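PDB 4HA6: pyridoxine 4-oxidase from Mesorhizobium loti, which uses FAD to oxidise the 4-hydroxymethyl group of pyridoxine to the aldehyde pyridoxal, and is a member of the GMC oxidoreductase family. Local coordinates for residues A66-R71 and R439-H444; R397-L402 and D435-S440. All coordinates share one frame; numbering follows the deposited sequence.

Interaction 1 (A66-R71 and R439-H444); sequences AGTAGR and RSVITH. With PXM (4-(aminomethyl)-5-(hydroxymethyl)-2-methylpyridin-3-ol), chain J.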
loop_
_atom_site.group_PDB
_atom_site.type_symbol
_atom_site.label_atom_id
_atom_site.label_comp_id
_atom_site.label_asym_id
_atom_site.label_seq_id
_atom_site.Cartn_x
_atom_site.Cartn_y
_atom_site.Cartn_z
ATOM N N ALA A 66 -18.755 -11.231 4.817
ATOM C CA ALA A 66 -19.873 -11.192 5.761
ATOM C C ALA A 66 -19.914 -9.882 6.550
ATOM O O ALA A 66 -20.995 -9.378 6.901
ATOM C CB ALA A 66 -19.790 -12.382 6.717
ATOM N N GLY A 67 -18.738 -9.329 6.822
ATOM C CA GLY A 67 -18.644 -8.079 7.562
ATOM C C GLY A 67 -18.906 -6.846 6.710
ATOM O O GLY A 67 -19.039 -5.744 7.252
ATOM N N THR A 68 -18.966 -7.004 5.384
ATOM C CA THR A 68 -19.337 -5.867 4.529
ATOM C C THR A 68 -20.560 -6.210 3.693
ATOM O O THR A 68 -20.529 -6.108 2.459
ATOM C CB THR A 68 -18.179 -5.394 3.596
ATOM O OG1 THR A 68 -18.019 -6.325 2.515
ATOM C CG2 THR A 68 -16.873 -5.272 4.369
ATOM N N ALA A 69 -21.625 -6.622 4.384
ATOM C CA ALA A 69 -22.921 -6.919 3.776
ATOM C C ALA A 69 -22.828 -7.968 2.673
ATOM O O ALA A 69 -23.568 -7.908 1.687
ATOM C CB ALA A 69 -23.573 -5.636 3.242
ATOM N N GLY A 70 -21.926 -8.929 2.839
ATOM C CA GLY A 70 -21.742 -9.967 1.835
ATOM C C GLY A 70 -21.125 -9.506 0.521
ATOM O O GLY A 70 -21.078 -10.283 -0.441
ATOM N N ARG A 71 -20.644 -8.260 0.470
ATOM C CA ARG A 71 -20.016 -7.738 -0.750
ATOM C C ARG A 71 -18.640 -8.359 -1.008
ATOM O O ARG A 71 -17.849 -8.566 -0.082
ATOM C CB ARG A 71 -19.909 -6.206 -0.697
ATOM C CG ARG A 71 -21.260 -5.506 -0.513
ATOM C CD ARG A 71 -21.125 -4.057 -0.023
ATOM N NE ARG A 71 -20.189 -3.298 -0.848
ATOM C CZ ARG A 71 -19.186 -2.570 -0.365
ATOM N NH1 ARG A 71 -19.002 -2.480 0.949
ATOM N NH2 ARG A 71 -18.371 -1.924 -1.191
ATOM N N ARG A 439 -22.078 -1.452 3.993
ATOM C CA ARG A 439 -22.483 -1.272 2.607
ATOM C C ARG A 439 -21.563 -0.301 1.876
ATOM O O ARG A 439 -21.407 -0.388 0.641
ATOM C CB ARG A 439 -23.937 -0.774 2.543
ATOM C CG ARG A 439 -25.004 -1.883 2.621
ATOM C CD ARG A 439 -26.354 -1.374 3.171
ATOM N NE ARG A 439 -26.784 -0.104 2.581
ATOM C CZ ARG A 439 -27.309 0.917 3.267
ATOM N NH1 ARG A 439 -27.482 0.849 4.585
ATOM N NH2 ARG A 439 -27.663 2.028 2.634
ATOM N N SER A 440 -20.938 0.609 2.626
ATOM C CA SER A 440 -20.180 1.717 2.027
ATOM C C SER A 440 -18.660 1.509 1.926
ATOM O O SER A 440 -17.995 2.121 1.064
ATOM C CB SER A 440 -20.461 3.013 2.797
ATOM O OG SER A 440 -19.863 2.971 4.078
ATOM N N VAL A 441 -18.087 0.685 2.805
ATOM C CA VAL A 441 -16.626 0.553 2.818
ATOM C C VAL A 441 -16.064 -0.023 1.506
ATOM O O VAL A 441 -16.639 -0.950 0.912
ATOM C CB VAL A 441 -16.105 -0.269 4.033
ATOM C CG1 VAL A 441 -16.272 0.518 5.349
ATOM C CG2 VAL A 441 -16.788 -1.634 4.123
ATOM N N ILE A 442 -14.938 0.532 1.063
ATOM C CA ILE A 442 -14.184 -0.028 -0.062
ATOM C C ILE A 442 -12.722 -0.160 0.360
ATOM O O ILE A 442 -12.334 0.427 1.376
ATOM C CB ILE A 442 -14.265 0.892 -1.292
ATOM C CG1 ILE A 442 -13.849 2.315 -0.925
ATOM C CG2 ILE A 442 -15.682 0.892 -1.891
ATOM C CD1 ILE A 442 -14.024 3.298 -2.067
ATOM N N THR A 443 -11.912 -0.907 -0.401
ATOM C CA THR A 443 -10.485 -1.027 -0.090
ATOM C C THR A 443 -9.726 0.295 -0.273
ATOM O O THR A 443 -9.982 1.052 -1.221
ATOM C CB THR A 443 -9.784 -2.151 -0.913
ATOM O OG1 THR A 443 -8.378 -2.144 -0.637
ATOM C CG2 THR A 443 -9.984 -1.962 -2.405
ATOM N N HIS A 444 -8.784 0.560 0.629
ATOM C CA HIS A 444 -7.936 1.744 0.537
ATOM C C HIS A 444 -6.677 1.415 -0.270
ATOM O O HIS A 444 -5.829 2.283 -0.459
ATOM C CB HIS A 444 -7.575 2.206 1.953
ATOM C CG HIS A 444 -7.055 3.617 2.051
ATOM N ND1 HIS A 444 -6.510 4.301 0.989
ATOM C CD2 HIS A 444 -6.991 4.458 3.113
ATOM C CE1 HIS A 444 -6.123 5.505 1.393
ATOM N NE2 HIS A 444 -6.413 5.624 2.672
HETATM N N1 PXM J . -8.234 7.352 -1.797
HETATM C C2 PXM J . -7.986 6.071 -2.059
HETATM C C2A PXM J . -9.070 5.105 -2.421
HETATM C C3 PXM J . -6.661 5.671 -1.980
HETATM O O3 PXM J . -6.348 4.355 -2.240
HETATM C C4 PXM J . -5.630 6.571 -1.632
HETATM C C5 PXM J . -5.976 7.928 -1.362
HETATM C C5A PXM J . -5.020 9.046 -0.995
HETATM O O5 PXM J . -3.817 8.705 -0.401
HETATM C C6 PXM J . -7.329 8.270 -1.465
HETATM C C4A PXM J . -4.233 6.022 -1.578
HETATM N N4 PXM J . -4.111 4.808 -0.825
#
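A type I' beta turn, Thr68 to Arg71, lies against the point where helix 430-440 passes directly into strand 441-443 of the antiparallel sheet in this GMC oxidoreductase. The tight part is polar. The Arg71 chain leaves its backbone with CG anti to the carbonyl carbon, bends at chi3 (51°) and delivers its guanidinium end-on to a single acceptor, Val441 O, on the first residue to leave helical geometry. Arg71 NH1 donates at 2.8 Å to Val441 O within the carbonyl plane, on a lone pair; Arg71 NH2 reaches the same oxygen at 2.9 Å from above that plane. The oxygen itself sits only 4° out of the guanidinium plane. Over one guanidinium face lies Arg439 O, without a bond to it, its own partners being the hydroxyls of Ser344 and Ser346. NE forms a salt bridge with Glu345, which together with the Val441 bonds fixes the group's rotation. An alanine at Arg71 would remove both bonds to Val441 O and would probably loosen the turn from the helix-strand junction. The apolar part centres on two methyl groups: Thr68 CG2 crosses Val441 CG2 obliquely at 3.6 Å, while Thr68 OG1 turns to His73. Toward solvent the contact slackens, with exposed Ala69 CB merely resting 4.1 Å from Arg439 CG. Further along the same segment the strand runs into the pyridoxamine pocket, where His444 O accepts from PXM O3 at 2.8 Å and from PXM N4 at 3.1 Å.

Interaction 2 (R397-L402 and D435-S440); sequences RFRRAL and DFIARS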
loop_
_atom_site.group_PDB
_atom_site.type_symbol
_atom_site.label_atom_id
_atom_site.label_comp_id
_atom_site.label_asym_id
_atom_site.label_seq_id
_atom_site.Cartn_x
_atom_site.Cartn_y
_atom_site.Cartn_z
ATOM N N ARG A 397 -14.673 1.244 16.186
ATOM C CA ARG A 397 -13.831 2.329 15.681
ATOM C C ARG A 397 -14.376 2.987 14.393
ATOM O O ARG A 397 -14.249 4.205 14.221
ATOM C CB ARG A 397 -12.402 1.825 15.437
ATOM C CG ARG A 397 -11.591 1.590 16.692
ATOM C CD ARG A 397 -11.107 2.926 17.245
ATOM N NE ARG A 397 -10.390 2.796 18.512
ATOM C CZ ARG A 397 -10.895 3.150 19.693
ATOM N NH1 ARG A 397 -12.129 3.654 19.778
ATOM N NH2 ARG A 397 -10.162 3.002 20.788
ATOM N N PHE A 398 -14.957 2.194 13.489
ATOM C CA PHE A 398 -15.538 2.743 12.254
ATOM C C PHE A 398 -16.771 3.609 12.535
ATOM O O PHE A 398 -17.065 4.530 11.770
ATOM C CB PHE A 398 -15.922 1.628 11.280
ATOM C CG PHE A 398 -15.157 1.662 9.977
ATOM C CD1 PHE A 398 -15.371 2.678 9.053
ATOM C CD2 PHE A 398 -14.241 0.665 9.673
ATOM C CE1 PHE A 398 -14.653 2.703 7.833
ATOM C CE2 PHE A 398 -13.523 0.681 8.471
ATOM C CZ PHE A 398 -13.733 1.702 7.550
ATOM N N ARG A 399 -17.507 3.295 13.606
ATOM C CA ARG A 399 -18.566 4.189 14.085
ATOM C C ARG A 399 -17.942 5.515 14.510
ATOM O O ARG A 399 -18.459 6.590 14.185
ATOM C CB ARG A 399 -19.321 3.590 15.279
ATOM C CG ARG A 399 -20.212 2.408 14.936
ATOM C CD ARG A 399 -20.978 1.923 16.164
ATOM N NE ARG A 399 -21.259 0.496 16.024
ATOM C CZ ARG A 399 -21.229 -0.378 17.024
ATOM N NH1 ARG A 399 -20.947 0.018 18.268
ATOM N NH2 ARG A 399 -21.502 -1.650 16.781
ATOM N N ARG A 400 -16.836 5.438 15.242
ATOM C CA ARG A 400 -16.145 6.653 15.668
ATOM C C ARG A 400 -15.692 7.449 14.443
ATOM O O ARG A 400 -15.792 8.688 14.418
ATOM C CB ARG A 400 -14.961 6.332 16.587
ATOM C CG ARG A 400 -15.308 5.520 17.857
ATOM C CD ARG A 400 -16.139 6.309 18.882
ATOM N NE ARG A 400 -17.568 6.353 18.549
ATOM C CZ ARG A 400 -18.435 5.360 18.776
ATOM N NH1 ARG A 400 -18.037 4.222 19.341
ATOM N NH2 ARG A 400 -19.710 5.502 18.429
ATOM N N ALA A 401 -15.240 6.743 13.402
ATOM C CA ALA A 401 -14.732 7.432 12.204
ATOM C C ALA A 401 -15.875 8.138 11.480
ATOM O O ALA A 401 -15.745 9.316 11.111
ATOM C CB ALA A 401 -14.017 6.464 11.261
ATOM N N LEU A 402 -16.983 7.419 11.268
ATOM C CA LEU A 402 -18.169 8.002 10.621
ATOM C C LEU A 402 -18.639 9.189 11.438
ATOM O O LEU A 402 -19.048 10.223 10.894
ATOM C CB LEU A 402 -19.315 6.999 10.582
ATOM C CG LEU A 402 -20.315 6.987 9.410
ATOM C CD1 LEU A 402 -21.644 6.397 9.844
ATOM C CD2 LEU A 402 -20.505 8.335 8.702
ATOM N N ASP A 435 -24.734 -1.002 9.402
ATOM C CA ASP A 435 -25.226 -1.472 8.102
ATOM C C ASP A 435 -24.786 -0.530 6.989
ATOM O O ASP A 435 -24.321 -0.967 5.931
ATOM C CB ASP A 435 -26.756 -1.612 8.087
ATOM C CG ASP A 435 -27.272 -2.150 6.753
ATOM O OD1 ASP A 435 -26.942 -3.307 6.403
ATOM O OD2 ASP A 435 -27.988 -1.416 6.039
ATOM N N PHE A 436 -24.933 0.767 7.225
ATOM C CA PHE A 436 -24.435 1.738 6.269
ATOM C C PHE A 436 -22.929 1.581 6.052
ATOM O O PHE A 436 -22.450 1.586 4.908
ATOM C CB PHE A 436 -24.734 3.155 6.724
ATOM C CG PHE A 436 -24.095 4.189 5.857
ATOM C CD1 PHE A 436 -22.911 4.800 6.247
ATOM C CD2 PHE A 436 -24.661 4.529 4.632
ATOM C CE1 PHE A 436 -22.298 5.753 5.430
ATOM C CE2 PHE A 436 -24.065 5.485 3.814
ATOM C CZ PHE A 436 -22.876 6.095 4.215
ATOM N N ILE A 437 -22.174 1.458 7.143
ATOM C CA ILE A 437 -20.718 1.313 7.028
ATOM C C ILE A 437 -20.355 0.060 6.212
ATOM O O ILE A 437 -19.534 0.129 5.294
ATOM C CB ILE A 437 -20.051 1.308 8.419
ATOM C CG1 ILE A 437 -20.192 2.692 9.071
ATOM C CG2 ILE A 437 -18.581 0.912 8.329
ATOM C CD1 ILE A 437 -19.856 2.699 10.578
ATOM N N ALA A 438 -21.003 -1.064 6.525
ATOM C CA ALA A 438 -20.761 -2.339 5.840
ATOM C C ALA A 438 -21.070 -2.250 4.333
ATOM O O ALA A 438 -20.414 -2.895 3.504
ATOM C CB ALA A 438 -21.598 -3.450 6.494
ATOM N N ARG A 439 -22.078 -1.452 3.993
ATOM C CA ARG A 439 -22.483 -1.272 2.607
ATOM C C ARG A 439 -21.563 -0.301 1.876
ATOM O O ARG A 439 -21.407 -0.388 0.641
ATOM C CB ARG A 439 -23.937 -0.774 2.543
ATOM C CG ARG A 439 -25.004 -1.883 2.621
ATOM C CD ARG A 439 -26.354 -1.374 3.171
ATOM N NE ARG A 439 -26.784 -0.104 2.581
ATOM C CZ ARG A 439 -27.309 0.917 3.267
ATOM N NH1 ARG A 439 -27.482 0.849 4.585
ATOM N NH2 ARG A 439 -27.663 2.028 2.634
ATOM N N SER A 440 -20.938 0.609 2.626
ATOM C CA SER A 440 -20.180 1.717 2.027
ATOM C C SER A 440 -18.660 1.509 1.926
ATOM O O SER A 440 -17.995 2.121 1.064
ATOM C CB SER A 440 -20.461 3.013 2.797
ATOM O OG SER A 440 -19.863 2.971 4.078
#
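The Phe436 ring carries Ser440 CB, one helical turn further on, 4.1 Å above one face and offset toward the rim; Leu402 CD1 reaches ring atom CD1 of Phe436 obliquely, and Phe347 meets the same ring with planes at about 40°. The Phe398 ring is likewise approached at a slant, by the CG2 branch of Ile437, which comes to 3.7 Å from Phe398 CD1. Ile437 lies at the centre of the contact. Its CG2 is anti to the backbone N and its CG1 anti to the carbonyl carbon (chi1 -68°), so the two branches diverge: CG2 goes to the Phe398 ring, while the CG1 arm, extended at chi2, carries CD1 to the opposing backbone, 3.5 Å from Phe398 O. That oxygen is already taken by the helical bond from Leu402 N, so a methyl group can lie against it without leaving the carbonyl without a donor. Segments 397-402 and 435-440, of helices 392-409 and 430-440, cross almost perpendicularly (88°), with axes 10.7 Å apart, beside the antiparallel sheet of the GMC fold. Phe360 of strand 355-362 touches both Leu402 and Phe436, and Ile362 of the same strand touches Phe398, closing the apolar cluster on the sheet side. Leu402 CD1 sits in the angle between Ile437 CG1 and Phe436 CD1, 4.1 Å from Ile437 CG1, its side chain crossing that of Phe436 at about a right angle. No hydrogen bond joins the two segments. At the margin Arg399 lays its CG near Ile437 CD1 and sends NE to a salt bridge with Asp434. Within 435-440, Arg439 NH1 meets Asp435 OD2 at 2.7 Å, from above the carboxylate plane.

Overall arrangement
Both interactions use the C-terminal end of helix 430-440, share Arg439 and Ser440, and have centres 10 Å apart. Loop 66-71 and helix 392-409 pack on this helix end mainly through the Arg71 guanidinium and mainly through apolar side chains, respectively. Direct links join them: Arg71 NH1 lies 2.9 Å from Ala438 O, a probable hydrogen bond, and Val441 CG1 packs 3.6 Å from Phe398 CZ. From this junction strand 441-443 leads to His444 in the pyridoxamine pocket, so segment 439-444 reaches the ligand although turn 66-71 does not, whereas the Phe398 side chain of interaction 2 stays about 12 Å from it. The side chain of Ile442 is about 10 Å from FAD.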